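Local coordinates for ChiX (Serratia marcescens, PDB 5OPZ), which cleaves the L-Ala–D-Glu bond of peptidoglycan stem peptides as a zinc-dependent endopeptidase and is required for chitinase secretion, at residues A[27-32]-A[128-133]; A[37-42]-A[106-111]; A[49-54]-A[77-82]; A[54-59]-A[68-73]; A[94-99]-A[113-118]. All blocks are in the same frame, centred on the assembly; numbering follows the deposited sequence. Where two conformers were deposited one is given.

Interaction 1. Residues A[27-32]-A[128-133]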
# COMPACT_ATOMS: atom_id res chain seq x y z
N PRO A 27 -3.67 10.95 -6.74
CA PRO A 27 -2.31 11.47 -6.87
C PRO A 27 -1.57 11.72 -5.56
O PRO A 27 -0.35 11.64 -5.56
CB PRO A 27 -2.51 12.75 -7.70
CG PRO A 27 -3.78 12.53 -8.46
CD PRO A 27 -4.64 11.69 -7.57
N ASP A 28 -2.24 12.12 -4.50
CA ASP A 28 -1.58 12.39 -3.24
C ASP A 28 -1.06 11.11 -2.59
O ASP A 28 0.06 11.10 -2.04
CB ASP A 28 -2.44 13.19 -2.28
CG ASP A 28 -2.68 14.62 -2.76
OD1 ASP A 28 -2.01 15.08 -3.73
OD2 ASP A 28 -3.54 15.25 -2.13
N LEU A 29 -1.83 10.02 -2.69
CA LEU A 29 -1.31 8.74 -2.18
C LEU A 29 -0.18 8.23 -3.07
O LEU A 29 0.79 7.68 -2.59
CB LEU A 29 -2.47 7.75 -2.06
CG LEU A 29 -2.06 6.40 -1.46
CD1 LEU A 29 -1.43 6.50 -0.11
CD2 LEU A 29 -3.31 5.51 -1.33
N VAL A 30 -0.30 8.43 -4.38
CA VAL A 30 0.78 8.05 -5.26
C VAL A 30 2.08 8.76 -4.86
O VAL A 30 3.15 8.15 -4.83
CB VAL A 30 0.46 8.36 -6.73
CG1 VAL A 30 1.67 8.11 -7.64
CG2 VAL A 30 -0.72 7.52 -7.18
N ARG A 31 1.97 10.05 -4.57
CA ARG A 31 3.17 10.82 -4.24
C ARG A 31 3.85 10.24 -2.98
O ARG A 31 5.07 10.03 -2.96
CB ARG A 31 2.78 12.27 -4.07
CG ARG A 31 3.94 13.21 -3.88
CD ARG A 31 3.61 14.54 -4.58
NE ARG A 31 2.29 15.01 -4.18
CZ ARG A 31 2.00 15.63 -3.03
NH1 ARG A 31 2.94 15.90 -2.11
NH2 ARG A 31 0.74 15.98 -2.81
N VAL A 32 3.04 9.88 -1.99
CA VAL A 32 3.56 9.33 -0.77
C VAL A 32 4.23 7.96 -0.98
O VAL A 32 5.36 7.70 -0.52
CB VAL A 32 2.47 9.20 0.31
CG1 VAL A 32 2.94 8.38 1.48
CG2 VAL A 32 2.02 10.60 0.76
N PHE A 128 -2.60 0.46 3.13
CA PHE A 128 -2.41 1.88 3.46
C PHE A 128 -3.55 2.69 2.80
O PHE A 128 -3.93 2.37 1.66
CB PHE A 128 -1.09 2.43 2.98
CG PHE A 128 0.10 1.81 3.62
CD1 PHE A 128 0.61 0.60 3.19
CD2 PHE A 128 0.60 2.34 4.77
CE1 PHE A 128 1.74 0.05 3.78
CE2 PHE A 128 1.73 1.84 5.36
CZ PHE A 128 2.28 0.66 4.89
N GLN A 129 -4.03 3.75 3.46
CA GLN A 129 -5.10 4.56 2.85
C GLN A 129 -5.00 6.00 3.28
O GLN A 129 -4.56 6.32 4.37
CB GLN A 129 -6.51 4.01 3.14
CG GLN A 129 -6.88 4.04 4.61
CD GLN A 129 -8.21 3.46 4.86
OE1 GLN A 129 -8.53 2.37 4.40
NE2 GLN A 129 -9.05 4.21 5.57
N LEU A 130 -5.54 6.85 2.40
CA LEU A 130 -5.86 8.22 2.80
C LEU A 130 -7.09 8.21 3.71
O LEU A 130 -7.96 7.34 3.59
CB LEU A 130 -6.17 9.08 1.59
CG LEU A 130 -5.00 9.22 0.58
CD1 LEU A 130 -5.45 9.95 -0.67
CD2 LEU A 130 -3.80 9.93 1.21
N THR A 131 -7.16 9.14 4.66
CA THR A 131 -8.28 9.12 5.62
C THR A 131 -9.55 9.65 4.99
O THR A 131 -9.52 10.52 4.11
CB THR A 131 -8.04 9.91 6.92
OG1 THR A 131 -8.01 11.29 6.69
CG2 THR A 131 -6.79 9.55 7.57
N PHE A 132 -10.67 9.13 5.49
CA PHE A 132 -11.98 9.70 5.14
C PHE A 132 -12.13 11.15 5.57
O PHE A 132 -12.76 11.93 4.83
CB PHE A 132 -13.10 8.86 5.73
CG PHE A 132 -13.42 7.62 4.94
CD1 PHE A 132 -14.04 7.68 3.70
CD2 PHE A 132 -13.12 6.36 5.45
CE1 PHE A 132 -14.38 6.52 2.98
CE2 PHE A 132 -13.46 5.20 4.74
CZ PHE A 132 -14.05 5.29 3.49
N ARG A 133 -11.57 11.52 6.73
CA ARG A 133 -11.67 12.91 7.20
C ARG A 133 -10.96 13.89 6.25
O ARG A 133 -11.52 14.94 5.88
CB ARG A 133 -11.15 13.09 8.62
CG ARG A 133 -11.97 12.33 9.67
CD ARG A 133 -11.18 12.17 10.97
NE ARG A 133 -11.90 11.48 12.06
CZ ARG A 133 -12.95 11.93 12.75
NH1 ARG A 133 -13.46 11.16 13.71
NH2 ARG A 133 -13.54 13.09 12.49
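Leu29 turns its CG away from its own backbone N (chi1 -177°), and Leu130 sets its CG beside the backbone N instead (chi1 -62°), so that a leucine from helix 27-39 and one from strand 127-130 meet side on. The touch is made by the stem of one and the fork of the other: Leu29 CB sits 3.9 Å from Leu130 CG and 4.0 Å from Leu130 CD1, with Leu130 CD2 hardly farther. The branch of Leu29 extends to the strand backbone, where its CD2 lies 4.4 Å from Phe128 O, and it also packs on Val78 of the neighbouring strand. Phe128 starts toward the helix, but its ring leads away to stack with Trp115. Ile111 packs beside Leu130. Within the helix turn, Asp28 OD2 pairs with Tyr135. Between helix and sheet the contact itself is essentially apolar, held by burial and fit of shape without directional bonds.

Interaction 2. Residues A[37-42]-A[106-111]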
# COMPACT_ATOMS: atom_id res chain seq x y z
N LEU A 37 9.07 4.37 -1.59
CA LEU A 37 10.01 3.48 -2.32
C LEU A 37 11.46 3.90 -2.17
O LEU A 37 12.35 3.08 -2.23
CB LEU A 37 9.69 3.42 -3.81
CG LEU A 37 8.35 2.76 -4.17
CD1 LEU A 37 7.91 3.12 -5.58
CD2 LEU A 37 8.53 1.26 -4.06
N ARG A 38 11.73 5.18 -2.03
CA ARG A 38 13.08 5.66 -1.83
C ARG A 38 13.63 5.39 -0.47
O ARG A 38 14.84 5.26 -0.30
CB ARG A 38 13.14 7.16 -2.05
CG ARG A 38 12.62 7.68 -3.36
CD ARG A 38 13.07 6.91 -4.56
NE ARG A 38 14.51 6.71 -4.59
CZ ARG A 38 15.14 6.03 -5.54
NH1 ARG A 38 14.48 5.50 -6.55
NH2 ARG A 38 16.46 5.86 -5.46
N TYR A 39 12.77 5.38 0.53
CA TYR A 39 13.16 5.32 1.94
C TYR A 39 13.19 3.94 2.56
O TYR A 39 13.92 3.71 3.49
CB TYR A 39 12.24 6.17 2.81
CG TYR A 39 12.24 7.68 2.46
CD1 TYR A 39 13.34 8.33 1.85
CD2 TYR A 39 11.12 8.44 2.73
CE1 TYR A 39 13.31 9.68 1.56
CE2 TYR A 39 11.08 9.76 2.44
CZ TYR A 39 12.17 10.36 1.84
OH TYR A 39 12.11 11.67 1.59
N SER A 40 12.33 3.05 2.08
CA SER A 40 12.20 1.73 2.68
C SER A 40 13.45 0.88 2.58
O SER A 40 14.03 0.78 1.50
CB SER A 40 11.07 0.98 2.01
OG SER A 40 10.84 -0.25 2.67
N LEU A 41 13.86 0.26 3.68
CA LEU A 41 14.93 -0.75 3.63
C LEU A 41 14.50 -2.03 2.92
O LEU A 41 15.31 -2.81 2.50
CB LEU A 41 15.47 -1.04 5.06
CG LEU A 41 16.49 -0.08 5.68
CD1 LEU A 41 17.82 -0.22 4.95
CD2 LEU A 41 16.04 1.37 5.71
N VAL A 42 13.21 -2.27 2.91
CA VAL A 42 12.60 -3.46 2.36
C VAL A 42 12.01 -3.10 1.01
O VAL A 42 11.09 -2.28 0.94
CB VAL A 42 11.47 -3.93 3.31
CG1 VAL A 42 10.75 -5.12 2.71
CG2 VAL A 42 12.07 -4.25 4.65
N ALA A 106 4.78 10.25 4.24
CA ALA A 106 3.54 10.90 4.51
C ALA A 106 3.75 12.20 5.24
O ALA A 106 3.16 13.24 4.90
CB ALA A 106 2.62 9.96 5.26
N ARG A 107 4.54 12.16 6.30
CA ARG A 107 4.84 13.32 7.08
C ARG A 107 5.48 14.43 6.27
O ARG A 107 5.08 15.60 6.35
CB ARG A 107 5.80 12.90 8.20
CG ARG A 107 5.95 13.93 9.29
CD ARG A 107 6.62 13.32 10.51
NE ARG A 107 7.95 12.78 10.26
CZ ARG A 107 8.24 11.48 10.30
NH1 ARG A 107 7.29 10.61 10.58
NH2 ARG A 107 9.47 11.06 10.09
N GLU A 108 6.45 14.05 5.46
CA GLU A 108 7.11 15.02 4.60
C GLU A 108 6.12 15.71 3.66
O GLU A 108 6.29 16.88 3.36
CB GLU A 108 8.21 14.34 3.82
CG GLU A 108 9.43 14.03 4.69
CD GLU A 108 10.50 13.29 3.96
OE1 GLU A 108 10.34 13.11 2.73
OE2 GLU A 108 11.44 12.88 4.65
N CYS A 109 5.10 14.96 3.20
CA CYS A 109 4.10 15.50 2.28
C CYS A 109 2.95 16.19 2.96
O CYS A 109 2.08 16.76 2.28
CB CYS A 109 3.52 14.38 1.39
SG CYS A 109 4.73 13.65 0.25
N GLY A 110 2.90 16.15 4.28
CA GLY A 110 1.84 16.81 5.00
C GLY A 110 0.52 16.07 4.92
O GLY A 110 -0.55 16.72 4.98
N ILE A 111 0.55 14.74 4.78
CA ILE A 111 -0.66 13.93 4.57
C ILE A 111 -0.65 12.79 5.56
O ILE A 111 0.34 12.10 5.66
CB ILE A 111 -0.64 13.34 3.15
CG1 ILE A 111 -0.73 14.44 2.11
CG2 ILE A 111 -1.74 12.30 2.95
CD1 ILE A 111 -0.32 13.98 0.76
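Tyr39 and Glu108 bury nearly equal areas and carry this contact by themselves, each extended from its own helix to meet the other between the two helix ends. Within these two segments the backbones stay apart, the closest CA atoms being those of Tyr39 and Ala106 at 11.4 Å, so the meeting depends on two long side chains. Tyr39 OH donates to Glu108 OE1 at 2.6 Å, a short bond, and the carboxylate oxygen receives it through its syn lone pair, on the side of its other oxygen. Seen from the phenol, OE1 lies at the ring edge near the ring plane, 3.4 Å from Tyr39 CE2, while the carboxylate is turned 78° against the ring. Beyond CG the glutamate chain runs extended (chi2 177°), which carries its carboxylate out from the helix to the hydroxyl. Both partners sit near the C-terminal ends of their helices: Ser40 is the first residue to leave helix 27-39, and helix 92-109 finishes in a Schellman motif at Gly110, where Ile111 N bonds Ala106 O at 3.0 Å and Gly110 N bonds Arg107 O at 3.1 Å. Arg104, one turn before Glu108, forms a salt bridge to Glu108 OE2 and a cation-pi contact with the Tyr39 ring.

Interaction 3. Residues A[49-54]-A[77-82]. With ZN (zinc ion), chain C.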
# COMPACT_ATOMS: atom_id res chain seq x y z
N GLY A 49 -4.05 -1.45 -6.15
CA GLY A 49 -4.43 -0.04 -5.94
C GLY A 49 -5.93 0.05 -6.12
O GLY A 49 -6.68 -0.29 -5.20
N LEU A 50 -6.35 0.47 -7.30
CA LEU A 50 -7.77 0.49 -7.63
C LEU A 50 -8.32 -0.94 -7.67
O LEU A 50 -7.67 -1.88 -8.12
CB LEU A 50 -7.97 1.31 -8.91
CG LEU A 50 -9.36 1.66 -9.42
CD1 LEU A 50 -10.17 2.57 -8.49
CD2 LEU A 50 -9.23 2.29 -10.80
N ARG A 51 -9.49 -1.09 -7.09
CA ARG A 51 -10.20 -2.35 -7.06
C ARG A 51 -11.53 -2.12 -7.76
O ARG A 51 -12.14 -1.08 -7.60
CB ARG A 51 -10.41 -2.77 -5.61
CG ARG A 51 -11.12 -4.10 -5.40
CD ARG A 51 -11.33 -4.36 -3.92
NE ARG A 51 -10.06 -4.65 -3.25
CZ ARG A 51 -9.86 -4.55 -1.94
NH1 ARG A 51 -10.81 -4.14 -1.11
NH2 ARG A 51 -8.68 -4.86 -1.44
N SER A 52 -11.94 -3.10 -8.54
CA SER A 52 -13.23 -3.00 -9.18
C SER A 52 -14.37 -3.27 -8.19
O SER A 52 -14.22 -3.96 -7.20
CB SER A 52 -13.31 -3.98 -10.34
OG SER A 52 -13.40 -5.31 -9.87
N MET A 53 -15.54 -2.74 -8.52
CA MET A 53 -16.74 -3.01 -7.73
C MET A 53 -17.03 -4.50 -7.70
O MET A 53 -17.41 -5.04 -6.66
CB MET A 53 -17.96 -2.18 -8.12
CG MET A 53 -19.12 -2.36 -7.16
SD MET A 53 -20.53 -1.37 -7.66
CE MET A 53 -20.15 0.22 -6.91
N ALA A 54 -16.83 -5.19 -8.82
CA ALA A 54 -17.12 -6.63 -8.84
C ALA A 54 -16.24 -7.42 -7.84
O ALA A 54 -16.68 -8.37 -7.21
CB ALA A 54 -16.92 -7.20 -10.23
N ALA A 77 -6.61 3.89 -1.59
CA ALA A 77 -5.86 2.89 -0.84
C ALA A 77 -4.99 2.06 -1.74
O ALA A 77 -5.24 1.92 -2.93
CB ALA A 77 -6.84 1.99 -0.11
N VAL A 78 -3.93 1.53 -1.16
CA VAL A 78 -3.06 0.54 -1.79
C VAL A 78 -2.80 -0.59 -0.80
O VAL A 78 -2.75 -0.36 0.41
CB VAL A 78 -1.71 1.14 -2.26
CG1 VAL A 78 -1.96 2.19 -3.33
CG2 VAL A 78 -0.93 1.72 -1.11
N ASP A 79 -2.61 -1.79 -1.36
CA ASP A 79 -1.98 -2.90 -0.65
C ASP A 79 -0.60 -3.12 -1.24
O ASP A 79 -0.47 -3.21 -2.44
CB ASP A 79 -2.84 -4.15 -0.80
CG ASP A 79 -4.14 -4.09 -0.06
OD1 ASP A 79 -4.41 -3.18 0.70
OD2 ASP A 79 -4.95 -5.00 -0.23
N VAL A 80 0.39 -3.14 -0.36
CA VAL A 80 1.75 -3.37 -0.77
C VAL A 80 2.11 -4.84 -0.52
O VAL A 80 1.49 -5.53 0.27
CB VAL A 80 2.78 -2.47 -0.05
CG1 VAL A 80 2.43 -1.00 -0.25
CG2 VAL A 80 2.86 -2.78 1.43
N VAL A 81 3.10 -5.29 -1.26
CA VAL A 81 3.67 -6.61 -1.08
C VAL A 81 5.18 -6.46 -0.89
O VAL A 81 5.88 -5.84 -1.74
CB VAL A 81 3.32 -7.58 -2.22
CG1 VAL A 81 3.77 -7.10 -3.55
CG2 VAL A 81 3.88 -8.97 -1.94
N ALA A 82 5.70 -7.02 0.22
CA ALA A 82 7.16 -6.97 0.48
C ALA A 82 7.88 -7.94 -0.47
O ALA A 82 7.42 -9.07 -0.65
CB ALA A 82 7.44 -7.37 1.89
ZN ZN C . -6.30 -2.85 1.21
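Two backbone carbonyl oxygens come close here without bonding: Gly49 O and Ala77 O, both acceptors, lie 3.5 Å apart where the chain leaves strand 44-48 beside strand 77-82. The two backbones are close at this point, with Gly49 CA 4.4 Å from Val78 CA, and Val78 CG1 packs against Gly49 CA at 4.2 Å. Gly49 O is not left to the other carbonyl, since it accepts a hydrogen bond from His72 ND1; through Gly49, this loop thus also holds the ring of a second zinc ligand. Farther along, Arg51 bends at chi3 (-70°) and brings its guanidinium over to the zinc site. Its NH2 is 3.9 Å from Asp79 OD2, a long salt bridge in which the carboxylate oxygen stands at the guanidinium edge and the two planes are 63° apart. Stronger holds on the arginine come from Gln56, which accepts from NH1, and Glu48, which forms a salt bridge with NE. Asp79 binds zinc through OD1 at 2.0 Å, while its OD2 is 2.9 Å from the metal; His72 and His127 complete the set of protein ligands. Zinc and arginine therefore draw on different oxygens of one carboxylate, OD1 serving the metal and OD2 lying nearer the guanidinium.

Interaction 4. Residues A[54-59]-A[68-73]. With ZN (zinc ion), chain C.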
# COMPACT_ATOMS: atom_id res chain seq x y z
N ALA A 54 -16.83 -5.19 -8.82
CA ALA A 54 -17.12 -6.63 -8.84
C ALA A 54 -16.24 -7.42 -7.84
O ALA A 54 -16.68 -8.37 -7.21
CB ALA A 54 -16.92 -7.20 -10.23
N ARG A 55 -14.98 -7.02 -7.75
CA ARG A 55 -14.04 -7.67 -6.82
C ARG A 55 -14.46 -7.39 -5.38
O ARG A 55 -14.48 -8.27 -4.54
CB ARG A 55 -12.61 -7.21 -7.08
CG ARG A 55 -11.61 -7.67 -6.03
CD ARG A 55 -11.54 -9.16 -5.85
NE ARG A 55 -10.32 -9.53 -5.14
CZ ARG A 55 -9.74 -10.71 -5.27
NH1 ARG A 55 -8.62 -11.02 -4.62
NH2 ARG A 55 -10.28 -11.57 -6.10
N GLN A 56 -14.86 -6.16 -5.11
CA GLN A 56 -15.37 -5.82 -3.79
C GLN A 56 -16.63 -6.64 -3.46
O GLN A 56 -16.76 -7.12 -2.33
CB GLN A 56 -15.62 -4.35 -3.64
CG GLN A 56 -15.89 -3.93 -2.21
CD GLN A 56 -14.65 -3.98 -1.35
OE1 GLN A 56 -13.53 -3.89 -1.86
NE2 GLN A 56 -14.84 -4.07 -0.03
N ARG A 57 -17.54 -6.75 -4.43
CA ARG A 57 -18.75 -7.55 -4.19
C ARG A 57 -18.39 -9.00 -3.88
O ARG A 57 -19.02 -9.61 -3.03
CB ARG A 57 -19.60 -7.46 -5.46
CG ARG A 57 -20.84 -8.32 -5.44
CD ARG A 57 -21.71 -8.08 -6.63
NE ARG A 57 -22.10 -6.67 -6.78
CZ ARG A 57 -21.68 -5.80 -7.71
NH1 ARG A 57 -20.90 -6.18 -8.71
NH2 ARG A 57 -22.08 -4.54 -7.65
N GLU A 58 -17.39 -9.52 -4.59
CA GLU A 58 -16.91 -10.85 -4.30
C GLU A 58 -16.34 -10.98 -2.87
O GLU A 58 -16.61 -12.01 -2.21
CB GLU A 58 -15.88 -11.26 -5.34
CG GLU A 58 -15.23 -12.64 -5.26
CD GLU A 58 -14.00 -12.77 -6.18
OE1 GLU A 58 -13.58 -11.80 -6.83
OE2 GLU A 58 -13.48 -13.88 -6.25
N MET A 59 -15.62 -9.98 -2.40
CA MET A 59 -15.11 -10.00 -1.05
C MET A 59 -16.22 -9.99 -0.01
O MET A 59 -16.12 -10.68 1.01
CB MET A 59 -14.18 -8.83 -0.83
CG MET A 59 -12.89 -8.95 -1.62
SD MET A 59 -11.88 -7.49 -1.61
CE MET A 59 -11.42 -7.46 0.13
N LEU A 68 -19.46 -2.90 0.83
CA LEU A 68 -19.08 -2.60 -0.52
C LEU A 68 -18.32 -1.28 -0.59
O LEU A 68 -17.68 -1.02 -1.57
CB LEU A 68 -20.30 -2.59 -1.42
CG LEU A 68 -20.14 -2.67 -2.93
CD1 LEU A 68 -19.50 -3.97 -3.36
CD2 LEU A 68 -21.49 -2.56 -3.59
N ARG A 69 -18.41 -0.45 0.46
CA ARG A 69 -17.66 0.78 0.57
C ARG A 69 -16.22 0.42 0.90
O ARG A 69 -15.92 -0.21 1.93
CB ARG A 69 -18.27 1.68 1.65
CG ARG A 69 -17.63 3.06 1.79
CD ARG A 69 -18.48 3.89 2.79
NE ARG A 69 -17.79 4.55 3.90
CZ ARG A 69 -17.68 5.87 4.10
NH1 ARG A 69 -18.12 6.77 3.22
NH2 ARG A 69 -17.07 6.31 5.21
N SER A 70 -15.32 0.71 -0.01
CA SER A 70 -13.89 0.48 0.21
C SER A 70 -13.12 1.66 -0.32
O SER A 70 -13.40 2.14 -1.43
CB SER A 70 -13.41 -0.77 -0.52
OG SER A 70 -11.99 -0.83 -0.61
N ARG A 71 -12.09 2.05 0.40
CA ARG A 71 -11.20 3.09 -0.08
C ARG A 71 -10.49 2.66 -1.36
O ARG A 71 -10.04 3.47 -2.13
CB ARG A 71 -10.21 3.47 0.99
CG ARG A 71 -10.81 4.07 2.26
CD ARG A 71 -10.52 5.55 2.40
NE ARG A 71 -11.31 6.34 1.47
CZ ARG A 71 -11.27 7.65 1.42
NH1 ARG A 71 -10.39 8.32 2.15
NH2 ARG A 71 -12.12 8.30 0.65
N HIS A 72 -10.38 1.34 -1.62
CA HIS A 72 -9.76 0.94 -2.86
C HIS A 72 -10.56 1.25 -4.11
O HIS A 72 -9.98 1.35 -5.18
CB HIS A 72 -9.48 -0.56 -2.88
CG HIS A 72 -8.33 -1.01 -2.04
ND1 HIS A 72 -7.03 -1.05 -2.51
CD2 HIS A 72 -8.27 -1.50 -0.77
CE1 HIS A 72 -6.22 -1.51 -1.58
NE2 HIS A 72 -6.95 -1.80 -0.52
N LEU A 73 -11.88 1.34 -3.97
CA LEU A 73 -12.72 1.59 -5.11
C LEU A 73 -12.56 2.95 -5.73
O LEU A 73 -12.77 3.11 -6.92
CB LEU A 73 -14.20 1.42 -4.73
CG LEU A 73 -14.66 -0.01 -4.43
CD1 LEU A 73 -16.09 -0.02 -3.98
CD2 LEU A 73 -14.52 -0.86 -5.65
ZN ZN C . -6.30 -2.85 1.21
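The loop that delivers His72 to the zinc lies against the first turns of helix 53-62, and Gln56 is the residue on which it rests. Its side chain leaves the helix toward the loop and bends at chi2 (72°), so that the aliphatic part and the amide serve different neighbours. Gln56 CG passes 3.8 Å from Leu68 CD1 and 3.5 Å from Leu68 O, the two side chains lying alongside each other but running opposite ways. At its end, Gln56 OE1 approaches Ser70 CB at 3.4 Å, a plain packing contact. The amide is satisfied elsewhere: OE1 by Arg51, and NE2 by donating to Thr67 O. Leu68 CD1 also lies against the helix backbone, 3.6 Å from Arg57 N, while Leu73 CD2 touches Gln56 CB at 4.2 Å. Ser70 OG accepts from His72 N at 2.9 Å and lies at the edge of the imidazole, in its plane. Beyond it, His72 NE2 binds zinc at 2.1 Å. This serine bond closes an ST turn that ends at the metal ligand itself, within the His-Asp-His zinc site that ChiX shares in outline with peptidases of clan MD.

Interaction 5. Residues A[94-99]-A[113-118]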
# COMPACT_ATOMS: atom_id res chain seq x y z
N TYR A 94 8.54 -7.17 7.77
CA TYR A 94 8.80 -6.47 6.52
C TYR A 94 7.81 -5.32 6.33
O TYR A 94 8.19 -4.22 5.92
CB TYR A 94 8.75 -7.42 5.33
CG TYR A 94 9.87 -8.45 5.23
CD1 TYR A 94 11.18 -8.04 5.13
CD2 TYR A 94 9.61 -9.78 5.13
CE1 TYR A 94 12.21 -8.91 5.00
CE2 TYR A 94 10.63 -10.71 5.02
CZ TYR A 94 11.93 -10.26 4.97
OH TYR A 94 12.92 -11.19 4.81
N TYR A 95 6.55 -5.59 6.63
CA TYR A 95 5.50 -4.58 6.52
C TYR A 95 5.66 -3.49 7.55
O TYR A 95 5.40 -2.31 7.26
CB TYR A 95 4.10 -5.26 6.61
CG TYR A 95 3.92 -6.15 5.42
CD1 TYR A 95 4.41 -7.46 5.44
CD2 TYR A 95 3.42 -5.67 4.23
CE1 TYR A 95 4.42 -8.22 4.31
CE2 TYR A 95 3.37 -6.44 3.11
CZ TYR A 95 3.90 -7.73 3.14
OH TYR A 95 3.94 -8.46 1.96
N ALA A 96 6.14 -3.82 8.75
CA ALA A 96 6.46 -2.78 9.74
C ALA A 96 7.53 -1.82 9.21
O ALA A 96 7.46 -0.60 9.44
CB ALA A 96 6.82 -3.38 11.08
N GLN A 97 8.51 -2.40 8.52
CA GLN A 97 9.57 -1.55 7.97
C GLN A 97 9.08 -0.71 6.83
O GLN A 97 9.50 0.45 6.72
CB GLN A 97 10.75 -2.41 7.54
CG GLN A 97 11.50 -3.04 8.71
CD GLN A 97 12.79 -3.71 8.31
OE1 GLN A 97 13.70 -3.03 7.91
NE2 GLN A 97 12.85 -5.04 8.42
N ILE A 98 8.28 -1.31 5.97
CA ILE A 98 7.63 -0.53 4.91
C ILE A 98 6.85 0.64 5.52
O ILE A 98 6.89 1.77 4.99
CB ILE A 98 6.76 -1.37 3.95
CG1 ILE A 98 7.64 -2.37 3.22
CG2 ILE A 98 5.98 -0.49 2.98
CD1 ILE A 98 6.87 -3.55 2.68
N ALA A 99 6.09 0.38 6.57
CA ALA A 99 5.28 1.42 7.17
C ALA A 99 6.13 2.54 7.76
O ALA A 99 5.66 3.66 7.79
CB ALA A 99 4.34 0.84 8.21
N VAL A 113 -1.42 9.07 6.41
CA VAL A 113 -1.76 7.81 5.74
C VAL A 113 -1.99 6.78 6.82
O VAL A 113 -1.09 6.51 7.58
CB VAL A 113 -0.67 7.37 4.74
CG1 VAL A 113 -0.97 6.00 4.12
CG2 VAL A 113 -0.51 8.46 3.68
N GLU A 114 -3.15 6.16 6.83
CA GLU A 114 -3.48 5.12 7.80
C GLU A 114 -2.94 3.80 7.29
O GLU A 114 -2.98 3.51 6.11
CB GLU A 114 -4.99 4.99 7.99
CG GLU A 114 -5.66 6.15 8.70
CD GLU A 114 -7.19 6.03 8.74
OE1 GLU A 114 -7.86 6.08 7.68
OE2 GLU A 114 -7.71 5.88 9.85
N TRP A 115 -2.39 3.04 8.23
CA TRP A 115 -1.81 1.73 7.98
C TRP A 115 -2.66 0.63 8.64
O TRP A 115 -3.01 0.75 9.81
CB TRP A 115 -0.39 1.69 8.55
CG TRP A 115 0.32 0.41 8.39
CD1 TRP A 115 0.26 -0.42 7.30
CD2 TRP A 115 1.16 -0.25 9.35
NE1 TRP A 115 1.07 -1.50 7.50
CE2 TRP A 115 1.64 -1.43 8.74
CE3 TRP A 115 1.63 0.09 10.63
CZ2 TRP A 115 2.50 -2.31 9.42
CZ3 TRP A 115 2.50 -0.78 11.28
CH2 TRP A 115 2.91 -1.96 10.68
N GLY A 116 -2.91 -0.45 7.92
CA GLY A 116 -3.65 -1.59 8.49
C GLY A 116 -2.93 -2.26 9.61
O GLY A 116 -3.53 -3.00 10.36
N GLY A 117 -1.62 -2.01 9.74
CA GLY A 117 -0.89 -2.52 10.88
C GLY A 117 -1.23 -1.86 12.20
O GLY A 117 -0.86 -2.37 13.24
N GLU A 118 -2.01 -0.78 12.13
CA GLU A 118 -2.54 -0.07 13.28
C GLU A 118 -4.07 -0.07 13.36
O GLU A 118 -4.67 0.72 14.11
CB GLU A 118 -2.00 1.38 13.25
CG GLU A 118 -0.51 1.45 13.51
CD GLU A 118 0.18 2.75 13.06
OE1 GLU A 118 -0.47 3.70 12.55
OE2 GLU A 118 1.39 2.87 13.31
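Trp115 is met by three residues of helix 92-109, and strand 113-115 leads up to it nearly antiparallel to the helix, at 168° between the short axes, which approach to 11.0 Å. Its CG is turned away from its backbone N (chi1 179°), sending the indole across to the helix. Ala99 CB stands over one face, 3.5 Å from the centroid of the six-membered ring and 11° off its normal, a CH-pi contact. The far end of the indole reaches the preceding helix turn: Trp115 CH2 is 3.8 Å from Ala96 CA, and Trp115 CZ2 is 3.6 Å from Tyr95 O, the carbonyl approaching obliquely. Trp115 NE1 donates to Gly125 O. From Gly116 the chain turns in a short 3-10 segment, laying Gly117 CA 3.3 Å above the opposite face. Glu118 follows, with its N over the rim of that same face and its OE2 in plane at the ring edge; this carboxylate is bound by Arg103. An alanine methyl on one face and a glycine on the other hold the large ring by close, mainly apolar packing, while its single N-H donor is satisfied within the fold.

Overall arrangement
From the N terminus, helix 27-39 takes part in two contacts: interaction 1 closes the longest loop by bringing it onto strand 127-130, and interaction 2 joins its C-terminal end to that of helix 92-109. Interactions 2 to 5 all lie within this outer loop: interaction 3 is nested inside interactions 1 and 2, and interaction 4 inside interaction 3. These two inner contacts share Ala54 and both reach the zinc. Interaction 5 comes after them, inside interaction 1, and crosses interaction 2 through helix 92-109. Strands 77-82, 127-130 and 113-115, adjacent in one antiparallel sheet, thereby connect the metal site to both packed helices.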